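Long-range contacts in 2,5-dihydroxypyridine 5,6-dioxygenase (Pseudomonas putida KT2440, PDB 7CUP), which catalyses the iron-dependent, dioxygenolytic ring opening of 2,5-dihydroxypyridine between carbons 5 and 6 to N-formylmaleamate, a step of aerobic nicotinate degradation: residues 198-202 with 308-313; 2-8 with 126-130; 30-35 with 100-104. All blocks are in the same frame, centred on the assembly; numbering follows the deposited sequence.

Interaction 1. Residues 198-202 with 308-313; sequences WPNED and EVGGKR
Val309 lays both methyl groups on one face of the Trp198 indole. CG1 sits 3.5 Å from the centroid of the six-membered ring, nearly on its normal, a CH-pi contact, while CG2 lies 3.8 Å from Trp198 CE2 and CD2, over the middle of the bicycle. CG1 of Val309 is anti to the carbonyl carbon (chi1 -67°), a torsion that sets both branches over the same indole face. At the ring edge, Glu308 brings OE1 to 3.9 Å from Trp198 CZ2, its carboxylate plane 65° from that of the indole. A water in the indole plane accepts from Trp198 NE1 at 3.0 Å and bridges it to Glu308 OE2, the latter leg unusually short. Both loops leave one antiparallel sheet: 198-202 follows strand 194-197, and residues 308-313 come between strands 299-303 and 319-323. Strands of this sheet carry the iron ligands His265, Ser302 and Asp320, and His318 comes just before the last of them. Trp198 rests against His265, and the Glu308 side chain comes within about 6 Å of the iron, placing this end beside the metal centre.

Farther along, Glu201 OE2 lies 3.6 Å from Lys312 CD, against the aliphatic part of the lysine. The same oxygen forms a long salt bridge of 4.0 Å to Arg313 NH1, well out of the guanidinium plane, so charge alone acts directly; a second water accepts from NH1 and donates to OE2. In the second shell, Tyr172 OH hydrogen-bonds Glu201 OE1, and the carbonyl of Gly304 takes Arg313 NE, so each charged group has a second partner outside.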
# COMPACT_ATOMS: atom_id res chain seq x y z
N TRP A 198 -31.32 -16.37 29.13
CA TRP A 198 -32.55 -15.78 28.56
C TRP A 198 -33.66 -16.02 29.57
O TRP A 198 -33.64 -17.01 30.29
CB TRP A 198 -32.83 -16.43 27.20
CG TRP A 198 -31.79 -16.11 26.18
CD1 TRP A 198 -31.94 -15.29 25.09
CD2 TRP A 198 -30.45 -16.63 26.11
NE1 TRP A 198 -30.78 -15.25 24.38
CE2 TRP A 198 -29.85 -16.05 24.98
CE3 TRP A 198 -29.73 -17.55 26.88
CZ2 TRP A 198 -28.55 -16.36 24.59
CZ3 TRP A 198 -28.44 -17.85 26.50
CH2 TRP A 198 -27.86 -17.25 25.38
N PRO A 199 -34.63 -15.10 29.70
CA PRO A 199 -35.82 -15.37 30.50
C PRO A 199 -36.67 -16.46 29.82
O PRO A 199 -36.62 -16.59 28.59
CB PRO A 199 -36.58 -14.04 30.52
CG PRO A 199 -36.12 -13.33 29.24
CD PRO A 199 -34.71 -13.81 28.99
N ASN A 200 -37.51 -17.15 30.59
CA ASN A 200 -38.53 -18.08 30.03
C ASN A 200 -39.38 -17.33 29.01
O ASN A 200 -39.53 -16.09 29.17
CB ASN A 200 -39.35 -18.73 31.15
CG ASN A 200 -38.46 -19.54 32.07
OD1 ASN A 200 -37.40 -19.99 31.66
ND2 ASN A 200 -38.85 -19.68 33.32
N GLU A 201 -39.90 -18.03 27.99
CA GLU A 201 -40.68 -17.40 26.88
C GLU A 201 -41.90 -16.67 27.51
O GLU A 201 -42.47 -17.17 28.48
CB GLU A 201 -40.96 -18.46 25.80
CG GLU A 201 -40.87 -17.94 24.35
CD GLU A 201 -39.51 -17.50 23.82
OE1 GLU A 201 -38.50 -17.82 24.47
OE2 GLU A 201 -39.45 -16.82 22.74
N ASP A 202 -42.18 -15.43 27.08
CA ASP A 202 -43.35 -14.57 27.45
C ASP A 202 -43.50 -14.38 28.96
O ASP A 202 -44.64 -14.22 29.41
CB ASP A 202 -44.64 -15.14 26.86
CG ASP A 202 -44.46 -15.63 25.43
OD1 ASP A 202 -44.15 -14.78 24.54
OD2 ASP A 202 -44.59 -16.86 25.24
N GLU A 308 -30.54 -18.00 18.42
CA GLU A 308 -29.22 -18.59 18.80
C GLU A 308 -29.40 -19.64 19.91
O GLU A 308 -28.52 -20.48 20.01
CB GLU A 308 -28.22 -17.51 19.24
CG GLU A 308 -28.62 -16.80 20.51
CD GLU A 308 -27.91 -15.47 20.74
OE1 GLU A 308 -26.75 -15.49 21.20
OE2 GLU A 308 -28.51 -14.42 20.44
N VAL A 309 -30.47 -19.59 20.71
CA VAL A 309 -30.81 -20.62 21.75
C VAL A 309 -32.17 -21.27 21.45
O VAL A 309 -32.74 -21.90 22.36
CB VAL A 309 -30.79 -20.02 23.17
CG1 VAL A 309 -29.39 -19.61 23.56
CG2 VAL A 309 -31.78 -18.87 23.35
N GLY A 310 -32.70 -21.12 20.24
CA GLY A 310 -33.95 -21.77 19.82
C GLY A 310 -35.21 -20.99 20.20
O GLY A 310 -36.30 -21.56 20.05
N GLY A 311 -35.08 -19.74 20.64
CA GLY A 311 -36.23 -18.82 20.78
C GLY A 311 -36.87 -18.56 19.42
O GLY A 311 -36.26 -18.98 18.40
N LYS A 312 -38.00 -17.85 19.40
CA LYS A 312 -38.86 -17.65 18.19
C LYS A 312 -38.36 -16.48 17.33
O LYS A 312 -38.60 -16.48 16.12
CB LYS A 312 -40.31 -17.42 18.61
CG LYS A 312 -40.87 -18.53 19.50
CD LYS A 312 -41.92 -18.08 20.48
CE LYS A 312 -43.26 -17.80 19.84
NZ LYS A 312 -44.34 -17.80 20.86
N ARG A 313 -37.65 -15.53 17.93
CA ARG A 313 -37.39 -14.22 17.29
C ARG A 313 -36.11 -14.28 16.43
O ARG A 313 -35.05 -14.60 16.97
CB ARG A 313 -37.35 -13.18 18.41
CG ARG A 313 -38.64 -13.13 19.22
CD ARG A 313 -38.73 -11.79 19.93
NE ARG A 313 -37.59 -11.68 20.81
CZ ARG A 313 -37.49 -12.27 22.00
NH1 ARG A 313 -38.49 -12.99 22.48
NH2 ARG A 313 -36.39 -12.12 22.71
O HOH W 1 -30.21 -13.56 22.03
O HOH W 2 -40.76 -14.28 21.11

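Interaction 2. Residues 2-8 with 126-130; sequences PVSNAQL and PEVLA
Glu127 has CG anti to its carbonyl carbon (chi1 -65°) and then bends at chi2 (64°), a course that carries its carboxylate back to the backbone of Pro2 and Val3. There OE2 accepts from Val3 N at 2.8 Å, in a bond with an N-H...O angle of 162° that arrives on the anti side of the carboxylate, somewhat out of its plane. The same oxygen lies 3.5 Å from Pro2 CB. Were Glu127 an alanine, the amide of Val3 would probably lose its acceptor and Pro2 the carboxylate it lies against.

Beside this polar link runs an apolar one. Val3 sets CB against Pro126 CB at 3.8 Å, and its CG2 branch lies over the Pro126 carbonyl and reaches Ala130 CB at 4.1 Å. Leu8 joins from the first turn of its own helix, CD1 meeting Pro126 CB at 3.8 Å, so Pro126, the first residue of helix 126-131, is touched by both Val3 and Leu8. Ser4 is the N-cap of helix 5-18, its OG accepting from Gln7 N at 3.0 Å, which fixes the turn from the extended terminus into the helix.

Helix 37-49 flanks the contact, touching Leu8 through Thr39 and Ala42 and Pro126 through Arg38, while Asn63 of a neighbouring subunit packs on Val3 and Glu127, placing the junction of helices 5-18 and 126-131 at a subunit interface.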
# COMPACT_ATOMS: atom_id res chain seq x y z
N PRO A 2 0.54 2.81 22.51
CA PRO A 2 -0.03 1.83 21.55
C PRO A 2 0.73 0.48 21.48
O PRO A 2 1.85 0.38 22.00
CB PRO A 2 0.02 2.53 20.18
CG PRO A 2 0.01 3.99 20.52
CD PRO A 2 0.85 4.06 21.78
N VAL A 3 0.14 -0.50 20.80
CA VAL A 3 0.66 -1.91 20.76
C VAL A 3 1.49 -2.10 19.49
O VAL A 3 0.92 -1.98 18.38
CB VAL A 3 -0.48 -2.95 20.86
CG1 VAL A 3 0.03 -4.37 20.71
CG2 VAL A 3 -1.25 -2.83 22.15
N SER A 4 2.77 -2.46 19.63
CA SER A 4 3.68 -2.82 18.52
C SER A 4 3.25 -4.14 17.87
O SER A 4 2.53 -4.90 18.52
CB SER A 4 5.12 -2.92 19.00
OG SER A 4 5.32 -4.14 19.69
N ASN A 5 3.73 -4.43 16.66
CA ASN A 5 3.46 -5.71 15.92
C ASN A 5 4.03 -6.91 16.69
O ASN A 5 3.32 -7.92 16.81
CB ASN A 5 4.04 -5.73 14.50
CG ASN A 5 3.34 -4.78 13.53
OD1 ASN A 5 2.42 -4.04 13.88
ND2 ASN A 5 3.75 -4.83 12.28
N ALA A 6 5.24 -6.79 17.25
CA ALA A 6 5.87 -7.80 18.12
C ALA A 6 4.99 -8.08 19.34
O ALA A 6 4.73 -9.26 19.61
CB ALA A 6 7.26 -7.38 18.56
N GLN A 7 4.57 -7.05 20.07
CA GLN A 7 3.74 -7.24 21.28
C GLN A 7 2.40 -7.87 20.89
O GLN A 7 1.95 -8.74 21.64
CB GLN A 7 3.52 -5.96 22.08
CG GLN A 7 2.77 -6.20 23.39
CD GLN A 7 2.69 -4.97 24.26
OE1 GLN A 7 3.64 -4.20 24.37
NE2 GLN A 7 1.52 -4.76 24.86
N LEU A 8 1.78 -7.46 19.78
CA LEU A 8 0.50 -8.06 19.30
C LEU A 8 0.67 -9.57 19.02
O LEU A 8 -0.21 -10.35 19.41
CB LEU A 8 -0.00 -7.29 18.08
CG LEU A 8 -1.44 -7.60 17.65
CD1 LEU A 8 -2.42 -7.39 18.77
CD2 LEU A 8 -1.81 -6.74 16.47
N PRO A 126 -6.09 -3.49 19.05
CA PRO A 126 -5.01 -4.11 19.83
C PRO A 126 -4.85 -3.56 21.25
O PRO A 126 -4.59 -4.33 22.16
CB PRO A 126 -3.75 -3.79 19.01
CG PRO A 126 -4.25 -3.66 17.58
CD PRO A 126 -5.66 -3.11 17.69
N GLU A 127 -5.02 -2.25 21.45
CA GLU A 127 -4.84 -1.64 22.79
C GLU A 127 -5.91 -2.19 23.76
O GLU A 127 -5.63 -2.34 24.97
CB GLU A 127 -4.86 -0.10 22.71
CG GLU A 127 -3.70 0.49 21.91
CD GLU A 127 -3.63 0.16 20.42
OE1 GLU A 127 -4.72 -0.07 19.81
OE2 GLU A 127 -2.47 0.10 19.87
N VAL A 128 -7.12 -2.41 23.28
CA VAL A 128 -8.25 -2.95 24.09
C VAL A 128 -7.93 -4.42 24.35
O VAL A 128 -8.15 -4.88 25.50
CB VAL A 128 -9.57 -2.77 23.34
CG1 VAL A 128 -10.74 -3.50 24.02
CG2 VAL A 128 -9.88 -1.30 23.16
N LEU A 129 -7.43 -5.12 23.33
CA LEU A 129 -7.03 -6.54 23.46
C LEU A 129 -5.96 -6.66 24.56
O LEU A 129 -6.00 -7.67 25.30
CB LEU A 129 -6.52 -7.09 22.13
CG LEU A 129 -7.52 -7.26 20.99
CD1 LEU A 129 -6.84 -7.95 19.83
CD2 LEU A 129 -8.74 -8.05 21.42
N ALA A 130 -5.03 -5.70 24.67
CA ALA A 130 -3.93 -5.74 25.68
C ALA A 130 -4.48 -5.45 27.07
O ALA A 130 -4.09 -6.16 28.02
CB ALA A 130 -2.81 -4.78 25.34

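Interaction 3. Residues 30-35 with 100-104; sequences LKSHYS and TMMLL
Thr100 grips the carbonyl of Leu30 twice: its backbone N donates to Leu30 O at 3.0 Å, and its hydroxyl OG1 donates to the same oxygen at 2.7 Å. The torsion that sets OG1 between the backbone N and the carbonyl carbon (chi1 70°) brings it to that oxygen. Close by, Ser35 OG donates to Thr100 O at 2.8 Å, from well above the carbonyl plane, and accepts from Ser32 N, tying the type I turn 32-35 to the loop.

Packing is close in the apolar part as well. Leu30 CD2 presses on Leu103 CD1 at 3.4 Å, closer than usual for two carbons, with the side chains crossing at about a right angle. Leu30 CG also meets Met101 SD at 3.8 Å, and Met101 CB lies 3.6 Å from Tyr34 OH and 3.9 Å from Ser32 N.

The contact joins the C-terminal end of strand 26-31 and the turn after it to the loop that follows strand 96-99, a neighbour in the five-stranded parallel sheet, whose helical connections make it an alpha/beta domain; the bond from Thr100 to Leu30 carries the pairing past the end of strand 96-99. Asp99 accepts from the amides of Met101, Met102 and Leu103 and so shapes the loop, while Val40 of helix 37-49 packs on Thr100 and Ser35.

Toward the partly exposed side the contact thins to Tyr34, which reaches across by its hydroxyl: OH donates to Met101 O at 2.6 Å, in the carbonyl plane and on a lone pair, with that oxygen at the edge of the phenol ring. Pro2 of a neighbouring subunit packs on Tyr34. Lys31, also partly exposed, touches Thr100 OG1 through CB, and its amino group forms a weak, long ion pair with Glu58 of another subunit.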
# COMPACT_ATOMS: atom_id res chain seq x y z
N LEU A 30 -9.95 -16.30 9.87
CA LEU A 30 -11.08 -15.84 9.02
C LEU A 30 -11.06 -14.32 8.94
O LEU A 30 -11.00 -13.64 10.00
CB LEU A 30 -12.39 -16.32 9.64
CG LEU A 30 -13.62 -15.81 8.91
CD1 LEU A 30 -13.64 -16.25 7.45
CD2 LEU A 30 -14.86 -16.25 9.66
N LYS A 31 -11.08 -13.80 7.73
CA LYS A 31 -11.03 -12.32 7.53
C LYS A 31 -11.92 -11.92 6.35
O LYS A 31 -12.29 -12.80 5.56
CB LYS A 31 -9.59 -11.86 7.27
CG LYS A 31 -8.93 -12.49 6.07
CD LYS A 31 -7.56 -11.93 5.79
CE LYS A 31 -6.97 -12.43 4.49
NZ LYS A 31 -5.74 -11.67 4.19
N SER A 32 -12.19 -10.62 6.25
CA SER A 32 -12.86 -9.97 5.10
C SER A 32 -12.12 -8.66 4.80
O SER A 32 -11.10 -8.43 5.44
CB SER A 32 -14.34 -9.76 5.38
OG SER A 32 -15.03 -9.39 4.20
N HIS A 33 -12.56 -7.83 3.85
CA HIS A 33 -11.75 -6.66 3.40
C HIS A 33 -11.59 -5.64 4.55
O HIS A 33 -10.59 -4.94 4.59
CB HIS A 33 -12.37 -6.00 2.18
CG HIS A 33 -13.54 -5.14 2.51
ND1 HIS A 33 -14.84 -5.60 2.39
CD2 HIS A 33 -13.63 -3.86 2.95
CE1 HIS A 33 -15.67 -4.63 2.76
NE2 HIS A 33 -14.95 -3.57 3.12
N TYR A 34 -12.51 -5.61 5.51
CA TYR A 34 -12.52 -4.62 6.61
C TYR A 34 -11.77 -5.13 7.85
O TYR A 34 -11.72 -4.39 8.84
CB TYR A 34 -13.97 -4.28 6.94
CG TYR A 34 -14.84 -5.47 7.26
CD1 TYR A 34 -14.95 -5.93 8.57
CD2 TYR A 34 -15.57 -6.14 6.28
CE1 TYR A 34 -15.75 -7.01 8.90
CE2 TYR A 34 -16.42 -7.19 6.61
CZ TYR A 34 -16.47 -7.65 7.91
OH TYR A 34 -17.26 -8.71 8.27
N SER A 35 -11.17 -6.32 7.83
CA SER A 35 -10.44 -6.90 8.98
C SER A 35 -9.13 -6.13 9.19
O SER A 35 -8.52 -5.76 8.20
CB SER A 35 -10.16 -8.36 8.77
OG SER A 35 -11.37 -9.11 8.73
N THR A 100 -11.73 -12.58 12.70
CA THR A 100 -11.45 -11.12 12.63
C THR A 100 -12.47 -10.42 11.74
O THR A 100 -12.22 -9.26 11.39
CB THR A 100 -10.04 -10.87 12.08
OG1 THR A 100 -9.96 -11.21 10.69
CG2 THR A 100 -8.99 -11.65 12.82
N MET A 101 -13.61 -11.05 11.42
CA MET A 101 -14.65 -10.40 10.56
C MET A 101 -16.03 -10.36 11.25
O MET A 101 -16.91 -9.69 10.67
CB MET A 101 -14.76 -11.08 9.19
CG MET A 101 -15.51 -12.39 9.19
SD MET A 101 -15.76 -13.03 7.50
CE MET A 101 -17.29 -12.24 7.04
N MET A 102 -16.22 -11.05 12.38
CA MET A 102 -17.44 -10.96 13.24
C MET A 102 -18.56 -11.73 12.56
O MET A 102 -19.49 -11.10 12.07
CB MET A 102 -17.88 -9.51 13.43
CG MET A 102 -17.73 -8.99 14.82
SD MET A 102 -19.03 -9.59 15.87
CE MET A 102 -20.33 -8.45 15.44
N LEU A 103 -18.41 -13.05 12.47
CA LEU A 103 -19.48 -13.97 12.06
C LEU A 103 -20.53 -13.92 13.16
O LEU A 103 -20.24 -14.41 14.25
CB LEU A 103 -18.97 -15.41 11.97
CG LEU A 103 -18.22 -15.81 10.71
CD1 LEU A 103 -17.94 -17.29 10.79
CD2 LEU A 103 -19.00 -15.46 9.45
N LEU A 104 -21.69 -13.36 12.88
CA LEU A 104 -22.76 -13.28 13.88
C LEU A 104 -23.23 -14.71 14.20
O LEU A 104 -23.06 -15.61 13.31
CB LEU A 104 -23.85 -12.38 13.31
CG LEU A 104 -23.48 -10.90 13.24
CD1 LEU A 104 -24.72 -10.07 12.94
CD2 LEU A 104 -22.82 -10.42 14.52

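Interactions 2 and 3 belong to the parallel-sheet domain: their centres are about 19 Å apart, helix 5-18 leads directly into strand 26-31, and helix 37-49 touches both. Along the chain, 30-35 with 100-104 is nested within the loop closed by 2-8 with 126-130. Interaction 1 comes later in sequence and joins loops of an antiparallel sheet that carries most of the iron ligands; its centre lies about 27 Å from that of interaction 3 and about 38 Å from that of interaction 2, across the chain's centre. The N-terminal residues and Tyr34 also meet between subunits, so interaction 2 and the rim of interaction 3 lie at subunit interfaces, whereas interaction 1 borders the metal site.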